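Local coordinates for protein Co-type Nitrile Hydratase beta subunit (Pseudomonas putida, PDB 3QYH) that forms part of a cobalt-type nitrile hydratase, an enzyme that adds water to nitriles to give the corresponding amides, at residues E65-Y68 and Y69-W72; F51-S54 and I55-G59; F25-D28 and W29-T32; T87-E90 and V91-K95. All coordinates share one frame; numbering follows the deposited sequence.

Interaction 1: residues E65-Y68 and Y69-W72; sequences EGTY and YELW
T67 and E70 meet where helix 68-82 begins, T67 holding the N-cap position, and beside them Y68, Y69 and W72 form an aromatic cluster; both are local contacts within one helix start. The polar contacts converge on a single atom. E70 OE2 takes the backbone N-H of T67 (T67 N to E70 OE2 2.8 Å, angle at the hydrogen 161°) and also the hydroxyl (T67 OG1 to E70 OE2 2.9 Å). The amide comes from well above the carboxylate plane and the hydroxyl on the anti lone pair, so two donors from different directions fix the turn of the carboxylate. T67 OG1 makes no capping bond; a water that donates to it accepts from Y69 N at 3.0 Å. In the backbone, L71 N donates to Y68 O, and E70 N makes a weak bond to T67 O.

The ring contacts depend on Y68. Its CG stands anti to the backbone N (chi1 -176°), which swings the ring beside Y69 and W72. The pair with Y69 is T-shaped, centroids 5.1 Å apart and planes at 78°, with Y68 CD2 over the centre of the Y69 face. Against W72 the rings meet obliquely. The Y68 side chain lies about 6 Å from the cobalt ion, and its hydroxyl is hydrogen-bonded to a polar side chain of the partner protein chain, which places the cluster at the subunit interface near the metal. The closest carbons in the W72 pair are Y68 CE2 and W72 CE2, at 3.5 Å.

Interaction 2: residues F51-S54 and I55-G59; sequences FRHS and IERMG
The C-terminal end of helix 48-56 carries this local contact, in which H53 meets E56 at its ring edge and R57 over one face. H53 ND1 donates to E56 OE1 at 2.9 Å in an almost straight bond (174°), the oxygen lying close to the ring plane, while the carboxylate stands nearly perpendicular to the imidazole. E56 OE1 is also hydrogen-bonded to H147 ND1. R57 CG lies 4.0 Å from the H53 ring centroid as a CH-pi contact. The helix backbone runs on until R57, where R57 N donates to S54 O and only weakly to H53 O, as expected of the last turn. A phenylalanine in place of H53 would probably leave E56 OE1 without this donor and its carboxylate less firmly oriented. This helix end belongs to the wall of the metal site: the side chain of R52, from the same turn, lies about 5 Å from the cobalt ion. R52 NE and NH2 are hydrogen-bonded to modified side-chain atoms of the partner protein chain, probably oxidised cysteine as is usual in this family, and NH1 forms a salt bridge with an acidic side chain there. R57 forms a salt bridge with E82. On another side of the helix, I55 CD1 packs on F51 CE1 at 3.7 Å.

Interaction 3: residues F25-D28 and W29-T32; sequences FRYD and WEKT
A local contact at the start of helix 28-43 joins the incoming loop, F25 to Y27, to the first turn, with E30 folding back under the loop backbone. E30 OE1 accepts two main-chain hydrogens: R26 N at 2.8 Å, nearly in line with the C-O bond, and Y27 N at 3.2 Å, from above the carboxylate plane. CG of E30 lies anti to the carbonyl carbon (chi1 -67°) and the chain beyond it is extended, which carries the carboxylate back to these amides. The second oxygen is engaged too: a water donates to E30 OE2 and accepts from R26 NH1, although the main partner of R26 is E19. A leucine in place of E30 would probably leave the R26 and Y27 amides without this acceptor and the water bridge without its carboxylate end.

Aromatic and aliphatic groups pack beside this junction. Y27 and W29 lie side by side with planes only 13° apart, but the rings are slid past each other and barely overlap; the close approach is Y27 CB to W29 NE1, 3.3 Å. F25 offers a ring face to K31, whose CG sits 4.0 Å from the ring centroid in a CH-pi contact. F25, W29 and E30 also touch Y69 of helix 68-82. The extended chain of K31 then reaches D28 in a salt bridge, K31 NZ to D28 OD1 3.2 Å.

Interaction 4: residues T87-E90 and V91-K95; sequences TATE and VATGK
In T93, chi1 of 57° sets OG1 between the backbone N and the carbonyl carbon, turned back over the preceding helical turn towards T89 O; in T87, chi1 of 71° aims the hydroxyl at E90. T87 and E90 then hold each other at the helix start. E90 N donates to T87 OG1 at 3.1 Å, almost straight at 174°, and E90 OE1 accepts T87 N at 2.9 Å on its anti lone pair. Each residue thus satisfies an amide of the other. Regular i to i+4 bonds follow: V91 N to T87 O, A92 N to A88 O, and T93 N to T89 O at 2.8 Å, with the donor nearly in line with the carbonyl. T93 CG2 meets T89 CG2 at 4.0 Å along this face.

At the other end G94 N donates to E90 O at 2.6 Å. G94 takes positive phi, which favours glycine, and here the chain leaves the helix; K95 N reaches E90 O only weakly but donates to T93 OG1 at 3.1 Å. Outside the helix, V91 packs on E77 and V81 of helix 68-82, E90 OE2 accepts A97 N and forms a salt bridge with a basic side chain of the partner protein chain, and K95 pairs with an acidic one there. The short surface helix 88-93 is thus delimited by a capping box at its N terminus and an ST turn at its C terminus.

How the interactions relate
From the N terminus the order is interaction 3, 2, 1, 4, all local and in series, none nesting or crossing. Interactions 3 and 1 sit at helix starts, interaction 2 at a helix end, and interaction 4 spans a whole short helix. Interaction 1 is the hub. It touches interaction 3 through T67, Y69 and E70 against W29 and E30 (T67 OG1 to W29 CH2 3.6 Å), tying in helix 28-43. It also touches interaction 2, with W72 CD1 3.5 Å from F51 CZ and L71 against M58, tying in helix 48-56 and the turn that follows it. Interactions 2 and 3 do not touch directly. Interaction 4 touches none of the others, but V91 packs it on helix 68-82 further along.

Interaction 1: residues E65-Y68 and Y69-W72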
loop_
_atom_site.group_PDB
_atom_site.type_symbol
_atom_site.label_atom_id
_atom_site.label_comp_id
_atom_site.label_asym_id
_atom_site.label_seq_id
_atom_site.Cartn_x
_atom_site.Cartn_y
_atom_site.Cartn_z
ATOM N N GLU B 65 0.739 -6.265 18.289
ATOM C CA GLU B 65 1.733 -7.302 18.558
ATOM C C GLU B 65 1.961 -8.172 17.326
ATOM O O GLU B 65 3.027 -8.708 17.151
ATOM C CB GLU B 65 1.265 -8.224 19.707
ATOM C CG GLU B 65 0.975 -7.522 21.036
ATOM C CD GLU B 65 2.136 -7.582 22.009
ATOM O OE1 GLU B 65 1.970 -8.235 23.066
ATOM O OE2 GLU B 65 3.207 -6.983 21.727
ATOM N N GLY B 66 0.941 -8.345 16.500
ATOM C CA GLY B 66 1.057 -9.255 15.366
ATOM C C GLY B 66 2.040 -8.747 14.307
ATOM O O GLY B 66 2.023 -7.568 13.960
ATOM N N THR B 67 2.896 -9.622 13.784
ATOM C CA THR B 67 3.672 -9.256 12.606
ATOM C C THR B 67 2.712 -9.136 11.417
ATOM O O THR B 67 1.562 -9.566 11.492
ATOM C CB THR B 67 4.787 -10.270 12.297
ATOM O OG1 THR B 67 4.203 -11.545 12.010
ATOM C CG2 THR B 67 5.731 -10.410 13.483
ATOM N N TYR B 68 3.170 -8.544 10.321
ATOM C CA TYR B 68 2.256 -8.216 9.227
ATOM C C TYR B 68 1.382 -9.384 8.745
ATOM O O TYR B 68 0.161 -9.253 8.658
ATOM C CB TYR B 68 3.019 -7.607 8.057
ATOM C CG TYR B 68 2.115 -7.156 6.938
ATOM C CD1 TYR B 68 1.362 -5.985 7.054
ATOM C CD2 TYR B 68 2.022 -7.899 5.758
ATOM C CE1 TYR B 68 0.544 -5.564 6.039
ATOM C CE2 TYR B 68 1.208 -7.493 4.721
ATOM C CZ TYR B 68 0.464 -6.325 4.867
ATOM O OH TYR B 68 -0.345 -5.908 3.829
ATOM N N TYR B 69 1.997 -10.514 8.412
ATOM C CA TYR B 69 1.232 -11.615 7.861
ATOM C C TYR B 69 0.353 -12.327 8.908
ATOM O O TYR B 69 -0.543 -13.088 8.552
ATOM C CB TYR B 69 2.125 -12.581 7.080
ATOM C CG TYR B 69 2.642 -11.956 5.790
ATOM C CD1 TYR B 69 1.763 -11.648 4.736
ATOM C CD2 TYR B 69 3.988 -11.645 5.637
ATOM C CE1 TYR B 69 2.205 -11.052 3.570
ATOM C CE2 TYR B 69 4.461 -11.053 4.442
ATOM C CZ TYR B 69 3.555 -10.753 3.431
ATOM O OH TYR B 69 3.998 -10.185 2.275
ATOM N N GLU B 70 0.570 -12.043 10.191
ATOM C CA GLU B 70 -0.386 -12.486 11.197
ATOM C C GLU B 70 -1.711 -11.759 11.034
ATOM O O GLU B 70 -2.764 -12.325 11.319
ATOM C CB GLU B 70 0.146 -12.272 12.609
ATOM C CG GLU B 70 1.238 -13.210 12.986
ATOM C CD GLU B 70 1.789 -12.889 14.360
ATOM O OE1 GLU B 70 1.073 -13.130 15.349
ATOM O OE2 GLU B 70 2.923 -12.375 14.436
ATOM N N LEU B 71 -1.670 -10.503 10.586
ATOM C CA LEU B 71 -2.916 -9.772 10.332
ATOM C C LEU B 71 -3.708 -10.450 9.205
ATOM O O LEU B 71 -4.925 -10.602 9.288
ATOM C CB LEU B 71 -2.640 -8.316 9.943
ATOM C CG LEU B 71 -1.608 -7.592 10.825
ATOM C CD1 LEU B 71 -1.429 -6.169 10.310
ATOM C CD2 LEU B 71 -2.029 -7.608 12.277
ATOM N N TRP B 72 -3.018 -10.859 8.152
ATOM C CA TRP B 72 -3.685 -11.544 7.053
ATOM C C TRP B 72 -4.253 -12.882 7.514
ATOM O O TRP B 72 -5.384 -13.242 7.157
ATOM C CB TRP B 72 -2.711 -11.785 5.901
ATOM C CG TRP B 72 -2.350 -10.550 5.123
ATOM C CD1 TRP B 72 -2.423 -9.260 5.553
ATOM C CD2 TRP B 72 -1.854 -10.501 3.778
ATOM N NE1 TRP B 72 -1.999 -8.403 4.556
ATOM C CE2 TRP B 72 -1.647 -9.136 3.459
ATOM C CE3 TRP B 72 -1.566 -11.477 2.810
ATOM C CZ2 TRP B 72 -1.158 -8.720 2.212
ATOM C CZ3 TRP B 72 -1.079 -11.065 1.575
ATOM C CH2 TRP B 72 -0.880 -9.706 1.285
HETATM O O HOH W 1 3.803 -11.210 17.085
HETATM O O HOH W 2 4.727 -11.452 9.190
#

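Interaction 2: residues F51-S54 and I55-G59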
loop_
_atom_site.group_PDB
_atom_site.type_symbol
_atom_site.label_atom_id
_atom_site.label_comp_id
_atom_site.label_asym_id
_atom_site.label_seq_id
_atom_site.Cartn_x
_atom_site.Cartn_y
_atom_site.Cartn_z
ATOM N N PHE B 51 -11.622 -7.102 3.207
ATOM C CA PHE B 51 -10.361 -7.629 3.738
ATOM C C PHE B 51 -9.738 -6.575 4.639
ATOM O O PHE B 51 -9.389 -6.856 5.801
ATOM C CB PHE B 51 -9.416 -8.028 2.583
ATOM C CG PHE B 51 -8.032 -8.417 3.021
ATOM C CD1 PHE B 51 -7.015 -7.470 3.059
ATOM C CD2 PHE B 51 -7.748 -9.720 3.383
ATOM C CE1 PHE B 51 -5.726 -7.830 3.465
ATOM C CE2 PHE B 51 -6.471 -10.083 3.800
ATOM C CZ PHE B 51 -5.458 -9.147 3.831
ATOM N N ARG B 52 -9.622 -5.350 4.136
ATOM C CA ARG B 52 -9.037 -4.277 4.957
ATOM C C ARG B 52 -9.811 -4.078 6.251
ATOM O O ARG B 52 -9.219 -3.915 7.315
ATOM C CB ARG B 52 -8.994 -2.950 4.202
ATOM C CG ARG B 52 -8.057 -2.945 2.994
ATOM C CD ARG B 52 -7.720 -1.509 2.589
ATOM N NE ARG B 52 -6.733 -1.476 1.506
ATOM C CZ ARG B 52 -7.059 -1.442 0.220
ATOM N NH1 ARG B 52 -8.340 -1.421 -0.142
ATOM N NH2 ARG B 52 -6.112 -1.425 -0.700
ATOM N N HIS B 53 -11.143 -4.075 6.167
ATOM C CA HIS B 53 -11.942 -3.767 7.345
ATOM C C HIS B 53 -11.920 -4.903 8.372
ATOM O O HIS B 53 -12.133 -4.682 9.561
ATOM C CB HIS B 53 -13.387 -3.418 6.953
ATOM C CG HIS B 53 -14.204 -2.904 8.100
ATOM N ND1 HIS B 53 -13.781 -1.868 8.911
ATOM C CD2 HIS B 53 -15.419 -3.283 8.571
ATOM C CE1 HIS B 53 -14.697 -1.638 9.835
ATOM N NE2 HIS B 53 -15.702 -2.475 9.645
ATOM N N SER B 54 -11.690 -6.120 7.902
ATOM C CA SER B 54 -11.510 -7.255 8.791
ATOM C C SER B 54 -10.282 -7.059 9.669
ATOM O O SER B 54 -10.326 -7.315 10.867
ATOM C CB SER B 54 -11.404 -8.562 7.987
ATOM O OG SER B 54 -11.112 -9.639 8.852
ATOM N N ILE B 55 -9.192 -6.578 9.075
ATOM C CA ILE B 55 -7.975 -6.271 9.833
ATOM C C ILE B 55 -8.252 -5.148 10.827
ATOM O O ILE B 55 -7.826 -5.219 11.988
ATOM C CB ILE B 55 -6.825 -5.876 8.892
ATOM C CG1 ILE B 55 -6.328 -7.108 8.127
ATOM C CG2 ILE B 55 -5.655 -5.247 9.670
ATOM C CD1 ILE B 55 -5.321 -6.774 7.003
ATOM N N GLU B 56 -8.988 -4.128 10.375
ATOM C CA GLU B 56 -9.339 -2.976 11.219
ATOM C C GLU B 56 -10.101 -3.397 12.486
ATOM O O GLU B 56 -10.022 -2.738 13.537
ATOM C CB GLU B 56 -10.165 -1.964 10.406
ATOM C CG GLU B 56 -9.313 -1.259 9.330
ATOM C CD GLU B 56 -10.128 -0.463 8.317
ATOM O OE1 GLU B 56 -11.363 -0.352 8.473
ATOM O OE2 GLU B 56 -9.511 0.054 7.352
ATOM N N ARG B 57 -10.827 -4.502 12.378
ATOM C CA ARG B 57 -11.690 -4.971 13.453
ATOM C C ARG B 57 -11.022 -5.948 14.413
ATOM O O ARG B 57 -11.663 -6.446 15.334
ATOM C CB ARG B 57 -12.957 -5.608 12.862
ATOM C CG ARG B 57 -13.888 -4.574 12.232
ATOM C CD ARG B 57 -15.200 -5.219 11.739
ATOM N NE ARG B 57 -15.028 -6.087 10.561
ATOM C CZ ARG B 57 -15.264 -7.401 10.548
ATOM N NH1 ARG B 57 -15.677 -8.050 11.659
ATOM N NH2 ARG B 57 -15.111 -8.077 9.423
ATOM N N MET B 58 -9.747 -6.250 14.212
ATOM C CA MET B 58 -9.103 -7.159 15.146
ATOM C C MET B 58 -8.788 -6.440 16.467
ATOM O O MET B 58 -8.816 -5.216 16.535
ATOM C CB MET B 58 -7.904 -7.877 14.502
ATOM C CG MET B 58 -6.687 -7.061 14.224
ATOM S SD MET B 58 -5.606 -7.960 13.066
ATOM C CE MET B 58 -4.836 -9.173 14.138
ATOM N N GLY B 59 -8.571 -7.185 17.540
ATOM C CA GLY B 59 -8.295 -6.538 18.817
ATOM C C GLY B 59 -7.084 -5.628 18.679
ATOM O O GLY B 59 -6.123 -6.004 18.019
#

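Interaction 3: residues F25-D28 and W29-T32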
loop_
_atom_site.group_PDB
_atom_site.type_symbol
_atom_site.label_atom_id
_atom_site.label_comp_id
_atom_site.label_asym_id
_atom_site.label_seq_id
_atom_site.Cartn_x
_atom_site.Cartn_y
_atom_site.Cartn_z
ATOM N N PHE B 25 10.487 -12.653 2.053
ATOM C CA PHE B 25 9.817 -13.425 3.106
ATOM C C PHE B 25 10.804 -13.817 4.201
ATOM O O PHE B 25 11.788 -14.504 3.941
ATOM C CB PHE B 25 9.176 -14.672 2.501
ATOM C CG PHE B 25 8.101 -14.366 1.508
ATOM C CD1 PHE B 25 8.287 -14.632 0.161
ATOM C CD2 PHE B 25 6.895 -13.803 1.924
ATOM C CE1 PHE B 25 7.269 -14.357 -0.772
ATOM C CE2 PHE B 25 5.888 -13.506 0.998
ATOM C CZ PHE B 25 6.072 -13.796 -0.345
ATOM N N ARG B 26 10.532 -13.391 5.430
ATOM C CA ARG B 26 11.446 -13.657 6.523
ATOM C C ARG B 26 11.212 -15.007 7.192
ATOM O O ARG B 26 12.094 -15.500 7.875
ATOM C CB ARG B 26 11.415 -12.480 7.525
ATOM C CG ARG B 26 11.747 -11.114 6.845
ATOM C CD ARG B 26 11.490 -9.884 7.744
ATOM N NE ARG B 26 12.230 -9.973 8.989
ATOM C CZ ARG B 26 11.753 -10.145 10.224
ATOM N NH1 ARG B 26 10.453 -10.205 10.511
ATOM N NH2 ARG B 26 12.642 -10.228 11.199
ATOM N N TYR B 27 10.034 -15.600 6.992
ATOM C CA TYR B 27 9.762 -16.949 7.483
ATOM C C TYR B 27 9.020 -17.723 6.398
ATOM O O TYR B 27 8.306 -17.115 5.578
ATOM C CB TYR B 27 8.915 -16.933 8.774
ATOM C CG TYR B 27 9.440 -16.048 9.882
ATOM C CD1 TYR B 27 8.955 -14.752 10.047
ATOM C CD2 TYR B 27 10.420 -16.500 10.769
ATOM C CE1 TYR B 27 9.426 -13.922 11.064
ATOM C CE2 TYR B 27 10.898 -15.675 11.799
ATOM C CZ TYR B 27 10.400 -14.387 11.929
ATOM O OH TYR B 27 10.857 -13.557 12.928
ATOM N N ASP B 28 9.178 -19.047 6.388
ATOM C CA ASP B 28 8.457 -19.897 5.421
ATOM C C ASP B 28 6.940 -19.774 5.517
ATOM O O ASP B 28 6.269 -19.740 4.486
ATOM C CB ASP B 28 8.871 -21.360 5.534
ATOM C CG ASP B 28 10.205 -21.644 4.858
ATOM O OD1 ASP B 28 10.742 -20.741 4.168
ATOM O OD2 ASP B 28 10.718 -22.772 5.017
ATOM N N TRP B 29 6.395 -19.700 6.737
ATOM C CA TRP B 29 4.941 -19.603 6.889
ATOM C C TRP B 29 4.366 -18.343 6.213
ATOM O O TRP B 29 3.226 -18.327 5.752
ATOM C CB TRP B 29 4.533 -19.708 8.369
ATOM C CG TRP B 29 5.023 -18.575 9.264
ATOM C CD1 TRP B 29 6.123 -18.587 10.059
ATOM C CD2 TRP B 29 4.409 -17.296 9.452
ATOM N NE1 TRP B 29 6.241 -17.390 10.727
ATOM C CE2 TRP B 29 5.196 -16.583 10.379
ATOM C CE3 TRP B 29 3.274 -16.683 8.930
ATOM C CZ2 TRP B 29 4.885 -15.291 10.789
ATOM C CZ3 TRP B 29 2.963 -15.399 9.345
ATOM C CH2 TRP B 29 3.766 -14.719 10.263
ATOM N N GLU B 30 5.161 -17.285 6.136
ATOM C CA GLU B 30 4.723 -16.063 5.457
ATOM C C GLU B 30 4.427 -16.273 3.971
ATOM O O GLU B 30 3.558 -15.612 3.403
ATOM C CB GLU B 30 5.763 -14.949 5.615
ATOM C CG GLU B 30 5.927 -14.450 7.058
ATOM C CD GLU B 30 6.990 -13.353 7.172
ATOM O OE1 GLU B 30 7.919 -13.333 6.338
ATOM O OE2 GLU B 30 6.881 -12.507 8.089
ATOM N N LYS B 31 5.168 -17.176 3.335
ATOM C CA LYS B 31 4.941 -17.452 1.918
ATOM C C LYS B 31 3.545 -18.018 1.702
ATOM O O LYS B 31 2.841 -17.633 0.769
ATOM C CB LYS B 31 5.985 -18.445 1.385
ATOM C CG LYS B 31 7.420 -17.920 1.491
ATOM C CD LYS B 31 8.437 -19.018 1.192
ATOM C CE LYS B 31 9.870 -18.517 1.461
ATOM N NZ LYS B 31 10.908 -19.555 1.181
ATOM N N THR B 32 3.172 -18.958 2.552
ATOM C CA THR B 32 1.834 -19.547 2.516
ATOM C C THR B 32 0.756 -18.490 2.725
ATOM O O THR B 32 -0.221 -18.406 1.950
ATOM C CB THR B 32 1.707 -20.618 3.623
ATOM O OG1 THR B 32 2.759 -21.576 3.457
ATOM C CG2 THR B 32 0.344 -21.312 3.569
HETATM O O HOH W 3 8.359 -10.392 8.186
#

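Interaction 4: residues T87-E90 and V91-K95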
loop_
_atom_site.group_PDB
_atom_site.type_symbol
_atom_site.label_atom_id
_atom_site.label_comp_id
_atom_site.label_asym_id
_atom_site.label_seq_id
_atom_site.Cartn_x
_atom_site.Cartn_y
_atom_site.Cartn_z
ATOM N N THR B 87 -16.772 -22.847 8.483
ATOM C CA THR B 87 -17.440 -22.757 9.786
ATOM C C THR B 87 -16.398 -22.571 10.852
ATOM O O THR B 87 -15.229 -22.867 10.633
ATOM C CB THR B 87 -18.244 -24.036 10.158
ATOM O OG1 THR B 87 -17.347 -25.111 10.466
ATOM C CG2 THR B 87 -19.168 -24.455 9.041
ATOM N N ALA B 88 -16.831 -22.118 12.024
ATOM C CA ALA B 88 -15.930 -21.916 13.156
ATOM C C ALA B 88 -15.197 -23.200 13.534
ATOM O O ALA B 88 -13.995 -23.180 13.840
ATOM C CB ALA B 88 -16.694 -21.377 14.356
ATOM N N THR B 89 -15.923 -24.313 13.503
ATOM C CA THR B 89 -15.343 -25.606 13.836
ATOM C C THR B 89 -14.244 -26.021 12.846
ATOM O O THR B 89 -13.144 -26.417 13.257
ATOM C CB THR B 89 -16.418 -26.705 13.924
ATOM O OG1 THR B 89 -17.218 -26.476 15.087
ATOM C CG2 THR B 89 -15.764 -28.065 14.049
ATOM N N GLU B 90 -14.533 -25.912 11.556
ATOM C CA GLU B 90 -13.509 -26.203 10.539
ATOM C C GLU B 90 -12.229 -25.447 10.829
ATOM O O GLU B 90 -11.139 -26.040 10.849
ATOM C CB GLU B 90 -13.997 -25.856 9.141
ATOM C CG GLU B 90 -14.974 -26.863 8.602
ATOM C CD GLU B 90 -15.532 -26.456 7.276
ATOM O OE1 GLU B 90 -15.969 -25.288 7.137
ATOM O OE2 GLU B 90 -15.545 -27.309 6.365
ATOM N N VAL B 91 -12.373 -24.138 11.073
ATOM C CA VAL B 91 -11.227 -23.280 11.378
ATOM C C VAL B 91 -10.507 -23.719 12.659
ATOM O O VAL B 91 -9.282 -23.802 12.690
ATOM C CB VAL B 91 -11.631 -21.781 11.456
ATOM C CG1 VAL B 91 -10.457 -20.933 11.948
ATOM C CG2 VAL B 91 -12.100 -21.293 10.095
ATOM N N ALA B 92 -11.265 -24.009 13.712
ATOM C CA ALA B 92 -10.648 -24.495 14.944
ATOM C C ALA B 92 -9.908 -25.840 14.766
ATOM O O ALA B 92 -8.782 -26.007 15.237
ATOM C CB ALA B 92 -11.698 -24.595 16.051
ATOM N N THR B 93 -10.533 -26.793 14.077
ATOM C CA THR B 93 -9.944 -28.131 13.930
ATOM C C THR B 93 -8.947 -28.256 12.788
ATOM O O THR B 93 -8.040 -29.090 12.835
ATOM C CB THR B 93 -11.018 -29.163 13.653
ATOM O OG1 THR B 93 -11.748 -28.770 12.487
ATOM C CG2 THR B 93 -11.981 -29.240 14.840
ATOM N N GLY B 94 -9.138 -27.451 11.748
ATOM C CA GLY B 94 -8.302 -27.526 10.566
ATOM C C GLY B 94 -8.755 -28.706 9.728
ATOM O O GLY B 94 -8.035 -29.201 8.867
ATOM N N LYS B 95 -9.968 -29.171 9.990
ATOM C CA LYS B 95 -10.471 -30.355 9.313
ATOM C C LYS B 95 -11.765 -30.010 8.579
ATOM O O LYS B 95 -12.712 -29.515 9.173
ATOM C CB LYS B 95 -10.676 -31.482 10.336
ATOM C CG LYS B 95 -11.304 -32.747 9.793
ATOM C CD LYS B 95 -10.439 -33.438 8.746
ATOM C CE LYS B 95 -11.351 -34.098 7.690
ATOM N NZ LYS B 95 -10.724 -35.274 7.025
#